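Local atomic coordinates of Alr4995 protein (Nostoc sp., PDB entry 6LRH), a protein that removes the guanidine group of arginine as an arginine dihydrolase of the GME family and, being bifunctional, also acts as an ornithine cyclodeaminase. Residues A[10-15]-A[253-258]; A[16-21]-A[62-67]; A[189-194]-A[336-341]. The protein carries 1 engineered substitution. All coordinates share one frame; numbering follows the deposited sequence.

Contact 1: residues A[10-15]-A[253-258]; sequences CPPDHY and TEFLKA. With ARG (arginine), chain C.
Tyr-15 and Phe-255 lay their rings obliquely across one another, the planes 38° apart and the centroids separated by 4.8 Å. CE2 of Phe-255 sits over the middle of one tyrosine face, and Tyr-15 CZ lies 3.7 Å from Phe-255 CD2. With CG anti to the backbone N (chi1 177°), the tyrosine reaches to the short helix, where its hydroxyl gives a hydrogen bond to the carbonyl O of Glu-254 (OH to O 2.9 Å). This donor is tilted 21° from the carbonyl plane, and the oxygen lies near the tyrosine ring's plane. At the same edge, CB of Ala-258 comes to 3.3 Å from Tyr-15 OH; Ala-258 O accepts from the amino N of the bound arginine. Cutting Tyr-15 back to an alanine would probably leave the Glu-254 carbonyl without its hydroxyl partner and take away the ring that packs on Phe-255. Pro-12, whose CB meets the Phe-255 edge, opens the type I turn ending at Tyr-15. Here the loop after strand 6-9 meets helix 253-256 beside the arginine pocket of the GME-type domain, buried against helix 34-48: Trp-41 touches Pro-12 and Phe-255, and Arg-36 and Gln-40 hold Glu-254.

Contact 2: residues A[16-21]-A[62-67]; sequences DVDYVI and GWPDLV. With ARG (arginine), chain C.
The first torsions of Tyr-19 and Asp-65 direct their polar ends at one another: the tyrosine CG lies between the backbone N and the carbonyl carbon (chi1 43°), and the aspartate CG lies beside its backbone N, anti to the carbonyl carbon (chi1 -80°). The first swings the phenol across to the 3-10 turn 64-67; the second brings the carboxylate out of that turn to meet it. Both segments belong to connections between regular elements of the α/β-propeller characteristic of the GME family, and here they shape the arginine pocket.

The two side chains come from opposite directions, with ring and carboxylate planes 84° apart, almost perpendicular. Tyr-19 OH gives a hydrogen bond to Asp-65 OD2 (2.5 Å), and the same oxygen accepts from the ligand's amino N (2.8 Å). One carboxylate oxygen therefore serves two donors, an arrangement consistent with Tyr-19 being a second-shell residue that helps orient the carboxylate holding the ligand. The ammonium expected at the ligand N would probably be drawn to this carboxylate electrostatically. Arg-90, on helix 88-91, also touches both Tyr-19 and Asp-65 and binds the ligand itself.

Pro-64 packs against segment 16-21 beside the polar pair. Its CG is 4.0 Å from Tyr-19 CE2 and 3.5 Å from Asp-18 OD2, and its CB packs against the backbone O of Asp-16. The carboxylate of Asp-16 turns elsewhere, to a hydrogen bond with His-30. Ile-21 also lines the pocket: its CG1 lies in the plane of the Tyr-19 ring, at the edge, and on the ligand side that same CG1 stands 3.4 Å from the carboxylate O of the bound arginine.

Contact 3: residues A[189-194]-A[336-341]; sequences DSYSNR and SAPSHE
Tyr-191 points its hydroxyl end at Ser-339, and one helical turn along, Arg-194 meets Glu-341 at a slant. The phenol's chi1 of 157° sets the ring beside the carbonyl carbon, away from the backbone N, with Tyr-191 OH 3.1 Å from Ser-339 CB; on the same ring, CE2 lies 4.2 Å from CG of Pro-338. Glu-341, its chain extended beyond CG, brings OE2 to Arg-194 NH2 (2.5 Å) in a salt bridge. The carboxylate meets the guanidinium at its edge, with the two planes 34° apart. The arginine chain bends at chi2 and chi3, and CA of Tyr-191 lies over one guanidinium face, offset toward its rim.

Each segment runs into the first turn of a helix. Asp-189 N-caps helix 190-199: its OD1 accepts from Ser-192 N (3.0 Å) and Ser-192 OG, from opposite carboxylate faces. Ser-339 OG, at the N-cap of helix 340-352, accepts a weak hydrogen bond from Val-342 N. The contact joins helix 190-199, in dimethylarginine dimethylhydrolase-family sequence, to the turn between strand 329-337 and helix 340-352, in LOR/SDH-family sequence. A single charged pair bridges these helix starts at the partly exposed margin, and solvent would probably temper its attraction.

In the fold
Contacts 1 and 2 both border the arginine site. Their centres lie 8 Å apart, segments 10-15 and 16-21 follow each other directly in the chain, and both contacts touch the bound arginine. The two also pack on each other, with Cys-10 O and Pro-12 CA each 3.6 Å from Val-67 CG1. At the ligand's amino N, Ala-258 of contact 1 and Asp-65 of contact 2 converge, while Asn-22, Asn-71, Arg-90, Arg-139 and Asp-170 supply further hydrogen bonds to the arginine. Contact 3 lies well away from both: its centre is 35 Å from that of contact 1 and 33 Å from that of contact 2, and the nearest atoms are about 22 Å and about 19 Å apart.

Contact 1: residues A[10-15]-A[253-258]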
loop_
_atom_site.group_PDB
_atom_site.type_symbol
_atom_site.label_atom_id
_atom_site.label_comp_id
_atom_site.label_asym_id
_atom_site.label_seq_id
_atom_site.Cartn_x
_atom_site.Cartn_y
_atom_site.Cartn_z
ATOM N N CYS A 10 4.497 19.804 -53.575
ATOM C CA CYS A 10 3.369 19.185 -54.245
ATOM C C CYS A 10 2.070 19.813 -53.743
ATOM O O CYS A 10 1.851 19.871 -52.553
ATOM C CB CYS A 10 3.392 17.683 -54.003
ATOM S SG CYS A 10 2.012 16.781 -54.628
ATOM N N PRO A 11 1.209 20.305 -54.645
ATOM C CA PRO A 11 0.015 21.020 -54.196
ATOM C C PRO A 11 -1.067 20.100 -53.643
ATOM O O PRO A 11 -1.178 18.955 -54.072
ATOM C CB PRO A 11 -0.453 21.721 -55.466
ATOM C CG PRO A 11 0.008 20.873 -56.531
ATOM C CD PRO A 11 1.328 20.345 -56.106
ATOM N N PRO A 12 -1.864 20.600 -52.692
ATOM C CA PRO A 12 -2.838 19.811 -51.941
ATOM C C PRO A 12 -4.177 19.614 -52.622
ATOM O O PRO A 12 -5.181 19.648 -51.938
ATOM C CB PRO A 12 -3.026 20.634 -50.681
ATOM C CG PRO A 12 -2.815 22.010 -51.121
ATOM C CD PRO A 12 -1.758 21.967 -52.165
ATOM N N ASP A 13 -4.197 19.396 -53.925
ATOM C CA ASP A 13 -5.445 19.165 -54.632
ATOM C C ASP A 13 -6.215 17.960 -54.135
ATOM O O ASP A 13 -7.439 17.959 -54.143
ATOM C CB ASP A 13 -5.172 19.004 -56.114
ATOM C CG ASP A 13 -4.425 20.166 -56.671
ATOM O OD1 ASP A 13 -4.218 21.131 -55.910
ATOM O OD2 ASP A 13 -4.058 20.131 -57.855
ATOM N N HIS A 14 -5.495 16.928 -53.720
ATOM C CA HIS A 14 -6.136 15.703 -53.276
ATOM C C HIS A 14 -5.771 15.438 -51.841
ATOM O O HIS A 14 -5.605 14.301 -51.430
ATOM C CB HIS A 14 -5.737 14.528 -54.166
ATOM C CG HIS A 14 -6.121 14.717 -55.594
ATOM N ND1 HIS A 14 -5.235 15.154 -56.551
ATOM C CD2 HIS A 14 -7.315 14.594 -56.216
ATOM C CE1 HIS A 14 -5.860 15.267 -57.707
ATOM N NE2 HIS A 14 -7.123 14.937 -57.530
ATOM N N TYR A 15 -5.651 16.511 -51.077
ATOM C CA TYR A 15 -5.218 16.396 -49.707
ATOM C C TYR A 15 -6.405 16.238 -48.787
ATOM O O TYR A 15 -7.461 16.793 -49.026
ATOM C CB TYR A 15 -4.381 17.605 -49.300
ATOM C CG TYR A 15 -3.960 17.569 -47.867
ATOM C CD1 TYR A 15 -2.928 16.758 -47.452
ATOM C CD2 TYR A 15 -4.616 18.326 -46.923
ATOM C CE1 TYR A 15 -2.550 16.708 -46.132
ATOM C CE2 TYR A 15 -4.253 18.285 -45.610
ATOM C CZ TYR A 15 -3.218 17.474 -45.219
ATOM O OH TYR A 15 -2.852 17.439 -43.903
ATOM N N THR A 253 -1.719 24.764 -40.049
ATOM C CA THR A 253 -2.432 23.923 -39.105
ATOM C C THR A 253 -3.189 22.784 -39.759
ATOM O O THR A 253 -3.404 21.769 -39.129
ATOM C CB THR A 253 -3.416 24.752 -38.275
ATOM O OG1 THR A 253 -4.459 25.258 -39.113
ATOM C CG2 THR A 253 -2.706 25.896 -37.655
ATOM N N GLU A 254 -3.583 22.937 -41.021
ATOM C CA GLU A 254 -4.324 21.878 -41.704
ATOM C C GLU A 254 -3.423 20.708 -42.017
ATOM O O GLU A 254 -3.886 19.603 -42.276
ATOM C CB GLU A 254 -4.964 22.386 -42.989
ATOM C CG GLU A 254 -6.043 23.433 -42.799
ATOM C CD GLU A 254 -7.147 23.004 -41.845
ATOM O OE1 GLU A 254 -7.792 21.966 -42.086
ATOM O OE2 GLU A 254 -7.369 23.716 -40.844
ATOM N N PHE A 255 -2.126 20.961 -41.996
ATOM C CA PHE A 255 -1.150 19.932 -42.283
ATOM C C PHE A 255 -0.628 19.329 -40.989
ATOM O O PHE A 255 -0.203 18.191 -40.969
ATOM C CB PHE A 255 -0.021 20.505 -43.147
ATOM C CG PHE A 255 -0.502 21.037 -44.459
ATOM C CD1 PHE A 255 -0.826 22.364 -44.603
ATOM C CD2 PHE A 255 -0.674 20.198 -45.538
ATOM C CE1 PHE A 255 -1.293 22.843 -45.796
ATOM C CE2 PHE A 255 -1.146 20.674 -46.723
ATOM C CZ PHE A 255 -1.452 22.005 -46.852
ATOM N N LEU A 256 -0.692 20.090 -39.903
ATOM C CA LEU A 256 -0.393 19.549 -38.583
ATOM C C LEU A 256 -1.367 18.452 -38.215
ATOM O O LEU A 256 -1.050 17.578 -37.427
ATOM C CB LEU A 256 -0.439 20.631 -37.511
ATOM C CG LEU A 256 0.902 21.171 -37.039
ATOM C CD1 LEU A 256 1.436 22.232 -37.985
ATOM C CD2 LEU A 256 0.746 21.709 -35.654
ATOM N N LYS A 257 -2.562 18.511 -38.780
ATOM C CA LYS A 257 -3.546 17.477 -38.540
ATOM C C LYS A 257 -3.108 16.134 -39.129
ATOM O O LYS A 257 -3.601 15.092 -38.719
ATOM C CB LYS A 257 -4.892 17.890 -39.108
ATOM C CG LYS A 257 -5.414 19.153 -38.542
ATOM C CD LYS A 257 -6.814 19.377 -38.995
ATOM C CE LYS A 257 -7.203 20.832 -38.922
ATOM N NZ LYS A 257 -8.428 21.084 -39.705
ATOM N N ALA A 258 -2.174 16.162 -40.080
ATOM C CA ALA A 258 -1.622 14.932 -40.625
ATOM C C ALA A 258 -0.224 14.642 -40.101
ATOM O O ALA A 258 0.369 13.638 -40.431
ATOM C CB ALA A 258 -1.614 14.989 -42.133
HETATM N N ARG C . 0.949 11.630 -42.977
HETATM C CA ARG C . 2.389 11.644 -43.206
HETATM C C ARG C . 3.017 10.431 -42.585
HETATM O O ARG C . 2.569 9.925 -41.569
HETATM C CB ARG C . 3.042 12.912 -42.650
HETATM C CG ARG C . 4.489 13.035 -43.034
HETATM C CD ARG C . 5.204 14.139 -42.335
HETATM N NE ARG C . 6.542 14.304 -42.882
HETATM C CZ ARG C . 7.554 14.872 -42.242
HETATM N NH1 ARG C . 8.721 14.981 -42.838
HETATM N NH2 ARG C . 7.398 15.335 -41.018
HETATM O OXT ARG C . 3.993 9.933 -43.097
#

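Contact 2: residues A[16-21]-A[62-67]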
loop_
_atom_site.group_PDB
_atom_site.type_symbol
_atom_site.label_atom_id
_atom_site.label_comp_id
_atom_site.label_asym_id
_atom_site.label_seq_id
_atom_site.Cartn_x
_atom_site.Cartn_y
_atom_site.Cartn_z
ATOM N N ASP A 16 -6.193 15.462 -47.738
ATOM C CA ASP A 16 -7.181 15.170 -46.729
ATOM C C ASP A 16 -6.502 14.263 -45.710
ATOM O O ASP A 16 -5.372 13.864 -45.896
ATOM C CB ASP A 16 -8.400 14.501 -47.342
ATOM C CG ASP A 16 -9.633 14.662 -46.503
ATOM O OD1 ASP A 16 -9.730 15.671 -45.768
ATOM O OD2 ASP A 16 -10.508 13.774 -46.584
ATOM N N VAL A 17 -7.175 13.952 -44.620
ATOM C CA VAL A 17 -6.657 12.965 -43.704
ATOM C C VAL A 17 -7.570 11.772 -43.838
ATOM O O VAL A 17 -8.713 11.835 -43.421
ATOM C CB VAL A 17 -6.617 13.473 -42.242
ATOM C CG1 VAL A 17 -6.161 12.373 -41.313
ATOM C CG2 VAL A 17 -5.712 14.697 -42.102
ATOM N N ASP A 18 -7.074 10.698 -44.447
ATOM C CA ASP A 18 -7.901 9.542 -44.785
ATOM C C ASP A 18 -7.577 8.304 -43.971
ATOM O O ASP A 18 -8.281 7.316 -44.040
ATOM C CB ASP A 18 -7.753 9.194 -46.263
ATOM C CG ASP A 18 -8.194 10.308 -47.177
ATOM O OD1 ASP A 18 -9.042 11.124 -46.766
ATOM O OD2 ASP A 18 -7.700 10.356 -48.320
ATOM N N TYR A 19 -6.488 8.349 -43.223
ATOM C CA TYR A 19 -6.086 7.229 -42.393
ATOM C C TYR A 19 -5.317 7.704 -41.165
ATOM O O TYR A 19 -5.143 8.897 -40.955
ATOM C CB TYR A 19 -5.245 6.255 -43.200
ATOM C CG TYR A 19 -4.217 6.919 -44.076
ATOM C CD1 TYR A 19 -2.967 7.247 -43.585
ATOM C CD2 TYR A 19 -4.493 7.209 -45.397
ATOM C CE1 TYR A 19 -2.027 7.839 -44.382
ATOM C CE2 TYR A 19 -3.558 7.806 -46.200
ATOM C CZ TYR A 19 -2.326 8.121 -45.691
ATOM O OH TYR A 19 -1.393 8.726 -46.491
ATOM N N VAL A 20 -4.869 6.770 -40.341
ATOM C CA VAL A 20 -4.118 7.136 -39.155
ATOM C C VAL A 20 -2.849 6.306 -39.034
ATOM O O VAL A 20 -2.900 5.148 -38.647
ATOM C CB VAL A 20 -4.968 6.967 -37.892
ATOM C CG1 VAL A 20 -4.180 7.361 -36.652
ATOM C CG2 VAL A 20 -6.245 7.774 -38.008
ATOM N N ILE A 21 -1.712 6.905 -39.375
ATOM C CA ILE A 21 -0.429 6.219 -39.289
ATOM C C ILE A 21 0.592 7.002 -38.478
ATOM O O ILE A 21 1.776 6.717 -38.539
ATOM C CB ILE A 21 0.155 5.927 -40.677
ATOM C CG1 ILE A 21 0.502 7.216 -41.412
ATOM C CG2 ILE A 21 -0.803 5.068 -41.484
ATOM C CD1 ILE A 21 1.001 6.994 -42.792
ATOM N N GLY A 62 -5.903 9.825 -54.269
ATOM C CA GLY A 62 -5.819 8.586 -53.522
ATOM C C GLY A 62 -4.496 8.429 -52.813
ATOM O O GLY A 62 -4.224 7.407 -52.198
ATOM N N TRP A 63 -3.661 9.451 -52.916
ATOM C CA TRP A 63 -2.434 9.509 -52.147
ATOM C C TRP A 63 -2.286 10.882 -51.534
ATOM O O TRP A 63 -1.435 11.657 -51.951
ATOM C CB TRP A 63 -1.239 9.172 -53.026
ATOM C CG TRP A 63 -1.453 7.919 -53.765
ATOM C CD1 TRP A 63 -1.782 7.791 -55.079
ATOM C CD2 TRP A 63 -1.392 6.592 -53.232
ATOM N NE1 TRP A 63 -1.915 6.466 -55.403
ATOM C CE2 TRP A 63 -1.678 5.708 -54.288
ATOM C CE3 TRP A 63 -1.101 6.065 -51.972
ATOM C CZ2 TRP A 63 -1.690 4.331 -54.120
ATOM C CZ3 TRP A 63 -1.115 4.692 -51.810
ATOM C CH2 TRP A 63 -1.412 3.844 -52.876
ATOM N N PRO A 64 -3.119 11.184 -50.530
ATOM C CA PRO A 64 -3.131 12.515 -49.926
ATOM C C PRO A 64 -1.763 12.970 -49.439
ATOM O O PRO A 64 -1.427 14.122 -49.638
ATOM C CB PRO A 64 -4.121 12.363 -48.756
ATOM C CG PRO A 64 -4.267 10.935 -48.534
ATOM C CD PRO A 64 -4.053 10.272 -49.853
ATOM N N ASP A 65 -0.977 12.082 -48.849
ATOM C CA ASP A 65 0.279 12.488 -48.229
ATOM C C ASP A 65 1.386 12.738 -49.243
ATOM O O ASP A 65 2.526 12.979 -48.878
ATOM C CB ASP A 65 0.735 11.446 -47.208
ATOM C CG ASP A 65 0.005 11.573 -45.859
ATOM O OD1 ASP A 65 -0.317 12.699 -45.429
ATOM O OD2 ASP A 65 -0.246 10.536 -45.210
ATOM N N LEU A 66 1.058 12.710 -50.524
ATOM C CA LEU A 66 2.061 13.048 -51.518
ATOM C C LEU A 66 2.510 14.507 -51.343
ATOM O O LEU A 66 3.588 14.878 -51.783
ATOM C CB LEU A 66 1.538 12.803 -52.938
ATOM C CG LEU A 66 2.530 12.738 -54.110
ATOM C CD1 LEU A 66 3.292 11.449 -54.136
ATOM C CD2 LEU A 66 1.815 12.917 -55.419
ATOM N N VAL A 67 1.703 15.326 -50.675
ATOM C CA VAL A 67 2.099 16.716 -50.436
ATOM C C VAL A 67 3.360 16.827 -49.594
ATOM O O VAL A 67 4.055 17.824 -49.660
ATOM C CB VAL A 67 0.986 17.536 -49.763
ATOM C CG1 VAL A 67 -0.190 17.649 -50.671
ATOM C CG2 VAL A 67 0.592 16.918 -48.452
HETATM N N ARG C . 0.949 11.630 -42.977
HETATM C CA ARG C . 2.389 11.644 -43.206
HETATM C C ARG C . 3.017 10.431 -42.585
HETATM O O ARG C . 2.569 9.925 -41.569
HETATM C CB ARG C . 3.042 12.912 -42.650
HETATM C CG ARG C . 4.489 13.035 -43.034
HETATM C CD ARG C . 5.204 14.139 -42.335
HETATM N NE ARG C . 6.542 14.304 -42.882
HETATM C CZ ARG C . 7.554 14.872 -42.242
HETATM N NH1 ARG C . 8.721 14.981 -42.838
HETATM N NH2 ARG C . 7.398 15.335 -41.018
HETATM O OXT ARG C . 3.993 9.933 -43.097
#

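Contact 3: residues A[189-194]-A[336-341]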
loop_
_atom_site.group_PDB
_atom_site.type_symbol
_atom_site.label_atom_id
_atom_site.label_comp_id
_atom_site.label_asym_id
_atom_site.label_seq_id
_atom_site.Cartn_x
_atom_site.Cartn_y
_atom_site.Cartn_z
ATOM N N ASP A 189 17.024 9.702 -27.062
ATOM C CA ASP A 189 17.485 9.044 -25.845
ATOM C C ASP A 189 18.794 9.658 -25.405
ATOM O O ASP A 189 19.275 10.597 -26.019
ATOM C CB ASP A 189 17.636 7.539 -26.034
ATOM C CG ASP A 189 18.590 7.173 -27.149
ATOM O OD1 ASP A 189 19.287 8.064 -27.661
ATOM O OD2 ASP A 189 18.663 5.981 -27.507
ATOM N N SER A 190 19.373 9.126 -24.342
ATOM C CA SER A 190 20.526 9.763 -23.718
ATOM C C SER A 190 21.780 9.634 -24.550
ATOM O O SER A 190 22.585 10.544 -24.592
ATOM C CB SER A 190 20.768 9.181 -22.331
ATOM O OG SER A 190 19.823 9.690 -21.414
ATOM N N TYR A 191 21.952 8.504 -25.213
ATOM C CA TYR A 191 23.110 8.339 -26.077
ATOM C C TYR A 191 23.063 9.313 -27.265
ATOM O O TYR A 191 24.072 9.900 -27.620
ATOM C CB TYR A 191 23.210 6.889 -26.559
ATOM C CG TYR A 191 23.985 6.721 -27.844
ATOM C CD1 TYR A 191 25.348 6.445 -27.827
ATOM C CD2 TYR A 191 23.348 6.833 -29.083
ATOM C CE1 TYR A 191 26.055 6.291 -29.005
ATOM C CE2 TYR A 191 24.038 6.696 -30.255
ATOM C CZ TYR A 191 25.390 6.419 -30.216
ATOM O OH TYR A 191 26.067 6.284 -31.410
ATOM N N SER A 192 21.894 9.468 -27.878
ATOM C CA SER A 192 21.730 10.367 -29.018
ATOM C C SER A 192 21.972 11.826 -28.636
ATOM O O SER A 192 22.580 12.573 -29.390
ATOM C CB SER A 192 20.336 10.224 -29.633
ATOM O OG SER A 192 20.164 8.988 -30.291
ATOM N N ASN A 193 21.485 12.218 -27.467
ATOM C CA ASN A 193 21.747 13.532 -26.908
ATOM C C ASN A 193 23.215 13.755 -26.581
ATOM O O ASN A 193 23.740 14.831 -26.788
ATOM C CB ASN A 193 20.903 13.738 -25.660
ATOM C CG ASN A 193 19.599 14.447 -25.952
ATOM O OD1 ASN A 193 18.529 13.893 -25.775
ATOM N ND2 ASN A 193 19.693 15.680 -26.410
ATOM N N ARG A 194 23.878 12.730 -26.071
ATOM C CA ARG A 194 25.293 12.811 -25.799
ATOM C C ARG A 194 26.019 13.125 -27.091
ATOM O O ARG A 194 26.930 13.933 -27.113
ATOM C CB ARG A 194 25.804 11.506 -25.192
ATOM C CG ARG A 194 26.364 11.626 -23.780
ATOM C CD ARG A 194 25.940 10.464 -22.851
ATOM N NE ARG A 194 26.422 9.156 -23.290
ATOM C CZ ARG A 194 25.749 8.015 -23.143
ATOM N NH1 ARG A 194 24.556 8.005 -22.560
ATOM N NH2 ARG A 194 26.272 6.874 -23.582
ATOM N N SER A 336 22.186 -5.263 -34.979
ATOM C CA SER A 336 22.765 -3.985 -35.386
ATOM C C SER A 336 22.729 -2.932 -34.285
ATOM O O SER A 336 21.741 -2.818 -33.585
ATOM C CB SER A 336 22.035 -3.450 -36.612
ATOM O OG SER A 336 22.569 -3.993 -37.794
ATOM N N ALA A 337 23.804 -2.155 -34.168
ATOM C CA ALA A 337 23.873 -1.025 -33.243
ATOM C C ALA A 337 24.369 0.236 -33.936
ATOM O O ALA A 337 25.078 0.167 -34.921
ATOM C CB ALA A 337 24.767 -1.353 -32.071
ATOM N N PRO A 338 23.990 1.405 -33.413
ATOM C CA PRO A 338 24.459 2.666 -33.984
ATOM C C PRO A 338 25.901 2.993 -33.626
ATOM O O PRO A 338 26.529 3.796 -34.289
ATOM C CB PRO A 338 23.509 3.690 -33.385
ATOM C CG PRO A 338 23.014 3.069 -32.159
ATOM C CD PRO A 338 22.927 1.615 -32.421
ATOM N N SER A 339 26.423 2.362 -32.591
ATOM C CA SER A 339 27.809 2.564 -32.198
ATOM C C SER A 339 28.342 1.356 -31.466
ATOM O O SER A 339 27.596 0.462 -31.105
ATOM C CB SER A 339 27.943 3.787 -31.311
ATOM O OG SER A 339 27.332 3.556 -30.066
ATOM N N HIS A 340 29.641 1.341 -31.234
ATOM C CA HIS A 340 30.254 0.257 -30.504
ATOM C C HIS A 340 29.783 0.239 -29.056
ATOM O O HIS A 340 29.492 -0.813 -28.505
ATOM C CB HIS A 340 31.773 0.371 -30.571
ATOM C CG HIS A 340 32.487 -0.830 -30.041
ATOM N ND1 HIS A 340 32.333 -2.085 -30.584
ATOM C CD2 HIS A 340 33.361 -0.969 -29.018
ATOM C CE1 HIS A 340 33.082 -2.942 -29.920
ATOM N NE2 HIS A 340 33.715 -2.290 -28.964
ATOM N N GLU A 341 29.706 1.411 -28.446
ATOM C CA GLU A 341 29.253 1.528 -27.074
ATOM C C GLU A 341 27.890 0.883 -26.882
ATOM O O GLU A 341 27.645 0.234 -25.871
ATOM C CB GLU A 341 29.207 2.992 -26.665
ATOM C CG GLU A 341 28.747 3.257 -25.254
ATOM C CD GLU A 341 28.676 4.747 -24.948
ATOM O OE1 GLU A 341 29.197 5.539 -25.765
ATOM O OE2 GLU A 341 28.092 5.124 -23.904
#